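PDB 6N2C: tapirin from Caldicellulosiruptor hydrothermalis, which probably binds cellulose at the cell surface through its C-terminal beta-helix domain, which also carries a zinc ion. Local coordinates for residues V354-N359 and V375-N380; K393-G398 and V440-P445; N219-D224 and N244-V249. All coordinates share one frame; numbering follows the deposited sequence. Where two conformers were deposited one is given.

Overall arrangement
Contacts 1 and 2 are neighbours on one flank of the parallel beta-helix, their centres about 6 Å apart, and strands 374-378 and 393-396 join them: Leu-376 O lies 2.8 Å from Val-395 N, a probable backbone hydrogen bond. Contact 1 stacks two successive coils; contact 2 lays the segment 440-445, which follows strand 434-436, against the next coil. Contact 3 lies on the opposite side of the chain's centre, its own centre about 37 Å from that of contact 1 and about 43 Å from that of contact 2. Of the three it alone comes near the zinc site of His-530, Asp-532 and Glu-551: the side chain of Arg-221 is about 10 Å from that of Glu-551.

Contact 1: V354-N359 and V375-N380; sequences VVYANN and VLYCNN
Tyr-356 and Tyr-377 share a first torsion, CG anti to the carbonyl carbon and beside the backbone N (chi1 near -60° in both), and the two phenols run alongside each other in the same direction. The ring planes are 15° apart but offset until little of one ring lies over the other, with Tyr-356 CE1 3.5 Å from Tyr-377 CD1. At the edge of the Tyr-377 ring Val-354 CG1 packs 3.7 Å from CE1. On the other face of the strands Val-355 CB rests 3.8 Å from Leu-376 CD2. These strands are successive coils of a parallel beta-helix, in register residue for residue, and the straight bond from Tyr-377 N to Val-355 O (2.8 Å) is one rung of the backbone ladder. Where the coil turns, Asn-358 O accepts from both Asn-379 N (2.8 Å) and Asn-380 N. Two asparagine pairs are aligned here as an asparagine ladder. Asn-380 ND2 donates to Asn-359 OD1 at 3.2 Å, their amide planes 9° apart, while Asn-379 ND2 makes only a weak bond of 3.5 Å to Asn-358 OD1. Asn-380 OD1 in turn accepts from Thr-399 N, a backbone donor beyond strand 393-396.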
loop_
_atom_site.group_PDB
_atom_site.type_symbol
_atom_site.label_atom_id
_atom_site.label_comp_id
_atom_site.label_asym_id
_atom_site.label_seq_id
_atom_site.Cartn_x
_atom_site.Cartn_y
_atom_site.Cartn_z
ATOM N N VAL A 354 15.830 12.251 9.436
ATOM C CA VAL A 354 15.224 13.020 10.511
ATOM C C VAL A 354 13.925 12.320 10.890
ATOM O O VAL A 354 13.211 11.880 10.021
ATOM C CB VAL A 354 14.912 14.501 10.027
ATOM C CG1 VAL A 354 14.288 15.307 11.119
ATOM C CG2 VAL A 354 16.189 15.158 9.562
ATOM N N VAL A 355 13.606 12.323 12.172
ATOM C CA VAL A 355 12.376 11.782 12.687
ATOM C C VAL A 355 11.626 12.857 13.422
ATOM O O VAL A 355 12.230 13.561 14.284
ATOM C CB VAL A 355 12.683 10.614 13.653
ATOM C CG1 VAL A 355 11.401 10.199 14.435
ATOM C CG2 VAL A 355 13.295 9.494 12.893
ATOM N N TYR A 356 10.375 13.127 13.016
ATOM C CA TYR A 356 9.447 13.979 13.742
ATOM C C TYR A 356 8.301 13.205 14.395
ATOM O O TYR A 356 7.701 12.344 13.768
ATOM C CB TYR A 356 8.815 14.994 12.792
ATOM C CG TYR A 356 9.802 15.892 12.056
ATOM C CD1 TYR A 356 10.268 17.104 12.639
ATOM C CD2 TYR A 356 10.223 15.587 10.801
ATOM C CE1 TYR A 356 11.179 17.903 11.929
ATOM C CE2 TYR A 356 11.054 16.415 10.090
ATOM C CZ TYR A 356 11.540 17.558 10.665
ATOM O OH TYR A 356 12.408 18.336 9.977
ATOM N N ALA A 357 8.027 13.513 15.628
ATOM C CA ALA A 357 6.973 12.914 16.382
ATOM C C ALA A 357 6.322 13.851 17.349
ATOM O O ALA A 357 6.805 14.929 17.738
ATOM C CB ALA A 357 7.533 11.710 17.170
ATOM N N ASN A 358 5.094 13.491 17.681
ATOM C CA ASN A 358 4.394 14.030 18.843
ATOM C C ASN A 358 4.939 13.269 20.086
ATOM O O ASN A 358 5.897 13.718 20.688
ATOM C CB ASN A 358 2.899 13.880 18.649
ATOM C CG ASN A 358 2.122 14.413 19.807
ATOM O OD1 ASN A 358 2.518 15.404 20.399
ATOM N ND2 ASN A 358 1.022 13.772 20.146
ATOM N N ASN A 359 4.398 12.091 20.423
ATOM C CA ASN A 359 4.966 11.257 21.479
ATOM C C ASN A 359 5.944 10.280 20.924
ATOM O O ASN A 359 5.722 9.670 19.883
ATOM C CB ASN A 359 3.870 10.567 22.272
ATOM C CG ASN A 359 2.957 11.570 22.935
ATOM O OD1 ASN A 359 3.413 12.611 23.446
ATOM N ND2 ASN A 359 1.676 11.340 22.852
ATOM N N VAL A 375 18.659 13.134 13.654
ATOM C CA VAL A 375 18.057 14.017 14.571
ATOM C C VAL A 375 16.602 13.601 14.809
ATOM O O VAL A 375 15.869 13.399 13.835
ATOM C CB VAL A 375 18.126 15.460 14.055
ATOM C CG1 VAL A 375 17.555 16.413 15.068
ATOM C CG2 VAL A 375 19.560 15.820 13.701
ATOM N N LEU A 376 16.182 13.514 16.060
ATOM C CA LEU A 376 14.822 13.194 16.437
ATOM C C LEU A 376 14.184 14.388 17.149
ATOM O O LEU A 376 14.771 14.945 18.112
ATOM C CB LEU A 376 14.770 11.944 17.301
ATOM C CG LEU A 376 15.374 10.736 16.551
ATOM C CD1 LEU A 376 16.811 10.532 16.956
ATOM C CD2 LEU A 376 14.595 9.467 16.751
ATOM N N TYR A 377 12.999 14.785 16.689
ATOM C CA TYR A 377 12.225 15.839 17.281
ATOM C C TYR A 377 10.932 15.225 17.869
ATOM O O TYR A 377 10.224 14.519 17.156
ATOM C CB TYR A 377 11.802 16.901 16.209
ATOM C CG TYR A 377 12.883 17.607 15.533
ATOM C CD1 TYR A 377 13.533 17.096 14.454
ATOM C CD2 TYR A 377 13.289 18.844 16.017
ATOM C CE1 TYR A 377 14.570 17.743 13.836
ATOM C CE2 TYR A 377 14.304 19.525 15.411
ATOM C CZ TYR A 377 14.934 19.009 14.328
ATOM O OH TYR A 377 15.978 19.694 13.753
ATOM N N CYS A 378 10.651 15.504 19.133
ATOM C CA CYS A 378 9.423 15.109 19.769
ATOM C C CYS A 378 8.843 16.150 20.718
ATOM O O CYS A 378 9.569 17.020 21.263
ATOM C CB CYS A 378 9.536 13.711 20.434
ATOM S SG CYS A 378 10.701 13.736 21.817
ATOM N N ASN A 379 7.534 16.027 20.970
ATOM C CA ASN A 379 6.917 16.779 22.037
ATOM C C ASN A 379 7.161 16.103 23.395
ATOM O O ASN A 379 7.740 16.709 24.308
ATOM C CB ASN A 379 5.438 16.988 21.773
ATOM C CG ASN A 379 4.721 17.592 23.022
ATOM O OD1 ASN A 379 5.293 18.432 23.730
ATOM N ND2 ASN A 379 3.464 17.226 23.225
ATOM N N ASN A 380 6.817 14.812 23.519
ATOM C CA ASN A 380 7.106 14.099 24.727
ATOM C C ASN A 380 7.972 12.910 24.400
ATOM O O ASN A 380 7.736 12.222 23.396
ATOM C CB ASN A 380 5.835 13.672 25.435
ATOM C CG ASN A 380 5.033 14.843 25.962
ATOM O OD1 ASN A 380 5.558 15.791 26.567
ATOM N ND2 ASN A 380 3.703 14.759 25.773
#

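Contact 2: K393-G398 and V440-P445; sequences KIVCSG and VNFQIP
Val-395 and Val-440 make the closest apolar contact between strand 393-396 and the irregular segment 440-445: Val-395 CG1 is 3.5 Å from Val-440 CG2, the two side chains crossing obliquely. Val-440 holds CG2 anti to its backbone N and CG1 between the backbone N and the carbonyl carbon (chi1 71°), and the two methyls divide the work. CG2 meets the valine, whereas CG1 lies 3.5 Å from Cys-396 O. Phe-442 adds a looser contact, its CD1 4.2 Å from Val-395 CG1. The same ring meets Tyr-377 on the preceding coil at a plane angle of about 50°, and beyond it Ile-444 and Pro-445 touch Tyr-356, so the segment runs across several coils of the beta-helix.

Polar groups meet apolar ones around Ser-397. Its CB is 3.6 Å from Val-440 O, and its OG approaches Phe-442 CE1 to 3.8 Å while forming a weak hydrogen bond with Cys-378 O.

A water molecule lies within reach of both Ser-397 O (3.0 Å) and Val-440 O (2.8 Å) and may bridge these two backbone carbonyls, which could not bond to each other directly. Within 440-445, Gln-443 NE2 donates to Asn-441 OD1 at 3.1 Å, nearly straight at 170°, and Asn-441 ND2 reaches Asn-439 O.

With methyl groups, one aromatic ring and a possible water bridge in place of direct hydrogen bonds, the segment is held mainly by side-chain packing against the outside of the coils and does not extend their sheet as another strand.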
loop_
_atom_site.group_PDB
_atom_site.type_symbol
_atom_site.label_atom_id
_atom_site.label_comp_id
_atom_site.label_asym_id
_atom_site.label_seq_id
_atom_site.Cartn_x
_atom_site.Cartn_y
_atom_site.Cartn_z
ATOM N N LYS A 393 21.109 13.742 17.724
ATOM C CA LYS A 393 20.468 14.763 18.552
ATOM C C LYS A 393 19.019 14.439 18.802
ATOM O O LYS A 393 18.333 13.906 17.934
ATOM C CB LYS A 393 20.562 16.168 17.895
ATOM C CG LYS A 393 19.974 17.335 18.672
ATOM C CD LYS A 393 20.111 18.657 17.921
ATOM C CE LYS A 393 19.813 19.834 18.816
ATOM N NZ LYS A 393 19.860 21.119 18.021
ATOM N N ILE A 394 18.554 14.742 20.014
ATOM C CA ILE A 394 17.127 14.679 20.316
ATOM C C ILE A 394 16.725 16.072 20.767
ATOM O O ILE A 394 17.385 16.707 21.605
ATOM C CB ILE A 394 16.814 13.642 21.381
ATOM C CG1 ILE A 394 17.309 12.250 20.960
ATOM C CG2 ILE A 394 15.358 13.660 21.829
ATOM C CD1 ILE A 394 17.182 11.170 22.030
ATOM N N VAL A 395 15.588 16.507 20.269
ATOM C CA VAL A 395 14.943 17.743 20.660
ATOM C C VAL A 395 13.645 17.377 21.286
ATOM O O VAL A 395 12.829 16.742 20.643
ATOM C CB VAL A 395 14.725 18.640 19.409
ATOM C CG1 VAL A 395 13.933 19.885 19.767
ATOM C CG2 VAL A 395 16.063 19.046 18.852
ATOM N N CYS A 396 13.371 17.783 22.522
ATOM C CA CYS A 396 12.132 17.455 23.150
ATOM C C CYS A 396 11.519 18.809 23.620
ATOM O O CYS A 396 12.072 19.447 24.521
ATOM C CB CYS A 396 12.311 16.504 24.347
ATOM S SG CYS A 396 10.788 16.185 25.224
ATOM N N SER A 397 10.373 19.233 23.062
ATOM C CA SER A 397 9.737 20.506 23.465
ATOM C C SER A 397 8.819 20.380 24.626
ATOM O O SER A 397 8.417 21.406 25.204
ATOM C CB SER A 397 8.952 21.023 22.274
ATOM O OG SER A 397 7.977 20.022 21.914
ATOM N N GLY A 398 8.421 19.139 25.033
ATOM C CA GLY A 398 7.447 18.930 26.076
ATOM C C GLY A 398 8.115 18.386 27.316
ATOM O O GLY A 398 8.944 19.056 27.893
ATOM N N VAL A 440 12.628 25.761 23.422
ATOM C CA VAL A 440 12.891 24.890 22.287
ATOM C C VAL A 440 11.528 24.496 21.666
ATOM O O VAL A 440 10.494 24.311 22.361
ATOM C CB VAL A 440 13.776 23.630 22.625
ATOM C CG1 VAL A 440 12.969 22.676 23.443
ATOM C CG2 VAL A 440 14.241 23.003 21.355
ATOM N N ASN A 441 11.485 24.597 20.329
ATOM C CA ASN A 441 10.222 24.386 19.630
ATOM C C ASN A 441 10.487 23.924 18.235
ATOM O O ASN A 441 11.531 24.176 17.698
ATOM C CB ASN A 441 9.332 25.656 19.607
ATOM C CG ASN A 441 9.939 26.737 18.711
ATOM O OD1 ASN A 441 9.675 26.793 17.498
ATOM N ND2 ASN A 441 10.871 27.535 19.287
ATOM N N PHE A 442 9.522 23.211 17.643
ATOM C CA PHE A 442 9.629 22.848 16.231
ATOM C C PHE A 442 8.208 22.658 15.671
ATOM O O PHE A 442 7.247 22.321 16.370
ATOM C CB PHE A 442 10.493 21.569 15.990
ATOM C CG PHE A 442 9.927 20.355 16.638
ATOM C CD1 PHE A 442 10.094 20.168 18.006
ATOM C CD2 PHE A 442 9.148 19.444 15.912
ATOM C CE1 PHE A 442 9.577 19.053 18.648
ATOM C CE2 PHE A 442 8.610 18.348 16.552
ATOM C CZ PHE A 442 8.796 18.174 17.935
ATOM N N GLN A 443 8.112 22.838 14.388
ATOM C CA GLN A 443 6.832 22.789 13.677
ATOM C C GLN A 443 7.080 21.769 12.561
ATOM O O GLN A 443 7.905 21.954 11.727
ATOM C CB GLN A 443 6.390 24.189 13.081
ATOM C CG GLN A 443 5.936 25.245 14.086
ATOM C CD GLN A 443 7.102 25.798 14.837
ATOM O OE1 GLN A 443 7.995 26.313 14.217
ATOM N NE2 GLN A 443 7.137 25.622 16.169
ATOM N N ILE A 444 6.363 20.631 12.619
ATOM C CA ILE A 444 6.732 19.532 11.741
ATOM C C ILE A 444 6.294 19.856 10.307
ATOM O O ILE A 444 5.124 20.153 10.134
ATOM C CB ILE A 444 5.998 18.282 12.207
ATOM C CG1 ILE A 444 6.538 17.869 13.548
ATOM C CG2 ILE A 444 6.229 17.145 11.173
ATOM C CD1 ILE A 444 5.682 16.860 14.292
ATOM N N PRO A 445 7.181 19.730 9.323
ATOM C CA PRO A 445 6.873 20.132 7.934
ATOM C C PRO A 445 6.220 18.965 7.129
ATOM O O PRO A 445 6.839 18.364 6.269
ATOM C CB PRO A 445 8.209 20.440 7.384
ATOM C CG PRO A 445 9.141 19.495 8.102
ATOM C CD PRO A 445 8.613 19.433 9.483
HETATM O O HOH W 1 9.370 24.234 24.945
#

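Contact 3: N219-D224 and N244-V249; sequences NNRPGD and NNKVVV
Arg-221 NH2 donates to Asn-244 O at 2.9 Å across the contact, and the acceptor lies in the guanidinium plane. Within its own loop the arginine grips Gly-223 O with two nitrogens, NE at 3.1 Å and NH1 at 3.0 Å, both reaching it from the same face of its carbonyl plane. NE stands above that plane, 50° out of it, and NH1 is tilted less. The arginine chain bends at its third torsion (chi3 58°), which sets NE. NH2 also forms a salt bridge with Asp-218, so one flat group ties together three points of the turns. Lys-246 crosses the arginine at about a right angle, with Lys-246 CG 3.7 Å from Arg-221 NH1; Lys-246 NZ, in the conformer given, bonds to Asn-265 O. An alanine in place of Arg-221 would probably leave Gly-223 O and Asn-244 O without these donors and Asp-218 without its charged mate, letting the 219-224 loop move more freely. Asn-244 ND2 adds a bond to Asp-218 O. Parallel beta-helices carry loops of varying length between the strands of a coil, and here the one between 213-214 and 227-229 leans on the next coil, at the start of strand 246-249.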
loop_
_atom_site.group_PDB
_atom_site.type_symbol
_atom_site.label_atom_id
_atom_site.label_comp_id
_atom_site.label_asym_id
_atom_site.label_seq_id
_atom_site.Cartn_x
_atom_site.Cartn_y
_atom_site.Cartn_z
ATOM N N ASN A 219 1.478 -21.188 -2.668
ATOM C CA ASN A 219 2.153 -22.400 -2.208
ATOM C C ASN A 219 2.774 -23.133 -3.372
ATOM O O ASN A 219 3.523 -24.055 -3.158
ATOM C CB ASN A 219 1.141 -23.336 -1.439
ATOM C CG ASN A 219 -0.232 -23.457 -2.133
ATOM O OD1 ASN A 219 -0.305 -23.928 -3.277
ATOM N ND2 ASN A 219 -1.320 -22.995 -1.449
ATOM N N ASN A 220 2.466 -22.712 -4.591
ATOM C CA ASN A 220 2.920 -23.329 -5.828
ATOM C C ASN A 220 2.747 -22.316 -7.002
ATOM O O ASN A 220 2.063 -22.602 -7.980
ATOM C CB ASN A 220 2.114 -24.617 -6.093
ATOM C CG ASN A 220 2.616 -25.393 -7.319
ATOM O OD1 ASN A 220 3.774 -25.294 -7.686
ATOM N ND2 ASN A 220 1.728 -26.157 -7.950
ATOM N N ARG A 221 3.335 -21.121 -6.856
ATOM C CA ARG A 221 3.158 -20.033 -7.825
ATOM C C ARG A 221 4.480 -19.986 -8.637
ATOM O O ARG A 221 5.570 -19.735 -8.047
ATOM C CB ARG A 221 2.855 -18.694 -7.147
ATOM C CG ARG A 221 2.408 -17.609 -8.100
ATOM C CD ARG A 221 2.783 -16.204 -7.650
ATOM N NE ARG A 221 4.225 -15.959 -7.444
ATOM C CZ ARG A 221 4.862 -15.781 -6.272
ATOM N NH1 ARG A 221 6.170 -15.575 -6.259
ATOM N NH2 ARG A 221 4.231 -15.805 -5.114
ATOM N N PRO A 222 4.401 -20.282 -9.957
ATOM C CA PRO A 222 5.644 -20.297 -10.781
ATOM C C PRO A 222 6.230 -18.884 -11.024
ATOM O O PRO A 222 7.446 -18.771 -11.073
ATOM C CB PRO A 222 5.198 -20.956 -12.091
ATOM C CG PRO A 222 3.727 -20.630 -12.191
ATOM C CD PRO A 222 3.188 -20.505 -10.775
ATOM N N GLY A 223 5.376 -17.843 -11.135
ATOM C CA GLY A 223 5.802 -16.421 -11.278
ATOM C C GLY A 223 6.809 -15.857 -10.258
ATOM O O GLY A 223 6.859 -16.264 -9.079
ATOM N N ASP A 224 7.647 -14.941 -10.736
ATOM C CA ASP A 224 8.350 -13.954 -9.924
ATOM C C ASP A 224 7.371 -13.160 -8.966
ATOM O O ASP A 224 7.723 -12.826 -7.846
ATOM C CB ASP A 224 9.048 -12.965 -10.899
ATOM C CG ASP A 224 9.733 -11.773 -10.206
ATOM O OD1 ASP A 224 9.353 -11.324 -9.078
ATOM O OD2 ASP A 224 10.671 -11.250 -10.841
ATOM N N ASN A 244 3.203 -15.512 1.296
ATOM C CA ASN A 244 4.146 -15.723 0.221
ATOM C C ASN A 244 3.738 -15.002 -1.112
ATOM O O ASN A 244 4.152 -15.427 -2.209
ATOM C CB ASN A 244 4.371 -17.200 -0.023
ATOM C CG ASN A 244 5.611 -17.475 -0.787
ATOM O OD1 ASN A 244 6.680 -16.915 -0.539
ATOM N ND2 ASN A 244 5.488 -18.398 -1.724
ATOM N N ASN A 245 2.999 -13.902 -0.961
ATOM C CA ASN A 245 2.541 -13.098 -2.139
ATOM C C ASN A 245 3.550 -12.016 -2.349
ATOM O O ASN A 245 4.022 -11.336 -1.343
ATOM C CB ASN A 245 1.235 -12.441 -1.861
ATOM C CG ASN A 245 0.120 -13.416 -1.502
ATOM O OD1 ASN A 245 -0.601 -13.162 -0.562
ATOM N ND2 ASN A 245 -0.091 -14.475 -2.283
ATOM N N LYS A 246 3.865 -11.737 -3.626
ATOM C CA LYS A 246 4.850 -10.708 -3.980
ATOM C C LYS A 246 4.170 -9.686 -4.925
ATOM O O LYS A 246 3.843 -10.040 -6.070
ATOM C CB LYS A 246 6.090 -11.303 -4.624
ATOM C CG LYS A 246 6.636 -12.620 -4.005
ATOM C CD LYS A 246 7.135 -12.506 -2.603
ATOM C CE LYS A 246 7.578 -13.873 -2.089
ATOM N NZ LYS A 246 8.399 -13.701 -0.861
ATOM N N VAL A 247 4.003 -8.464 -4.449
ATOM C CA VAL A 247 3.159 -7.420 -5.141
ATOM C C VAL A 247 4.098 -6.287 -5.474
ATOM O O VAL A 247 4.838 -5.812 -4.614
ATOM C CB VAL A 247 2.026 -6.960 -4.272
ATOM C CG1 VAL A 247 1.257 -5.770 -4.902
ATOM C CG2 VAL A 247 1.035 -8.099 -4.052
ATOM N N VAL A 248 4.039 -5.786 -6.732
ATOM C CA VAL A 248 4.885 -4.713 -7.182
ATOM C C VAL A 248 3.932 -3.677 -7.835
ATOM O O VAL A 248 3.245 -4.057 -8.784
ATOM C CB VAL A 248 5.899 -5.172 -8.286
ATOM C CG1 VAL A 248 6.797 -3.998 -8.646
ATOM C CG2 VAL A 248 6.777 -6.294 -7.727
ATOM N N VAL A 249 3.914 -2.476 -7.269
ATOM C CA VAL A 249 3.045 -1.372 -7.736
ATOM C C VAL A 249 3.980 -0.215 -8.075
ATOM O O VAL A 249 4.578 0.431 -7.200
ATOM C CB VAL A 249 1.976 -0.946 -6.723
ATOM C CG1 VAL A 249 1.091 0.108 -7.434
ATOM C CG2 VAL A 249 1.144 -2.140 -6.317
#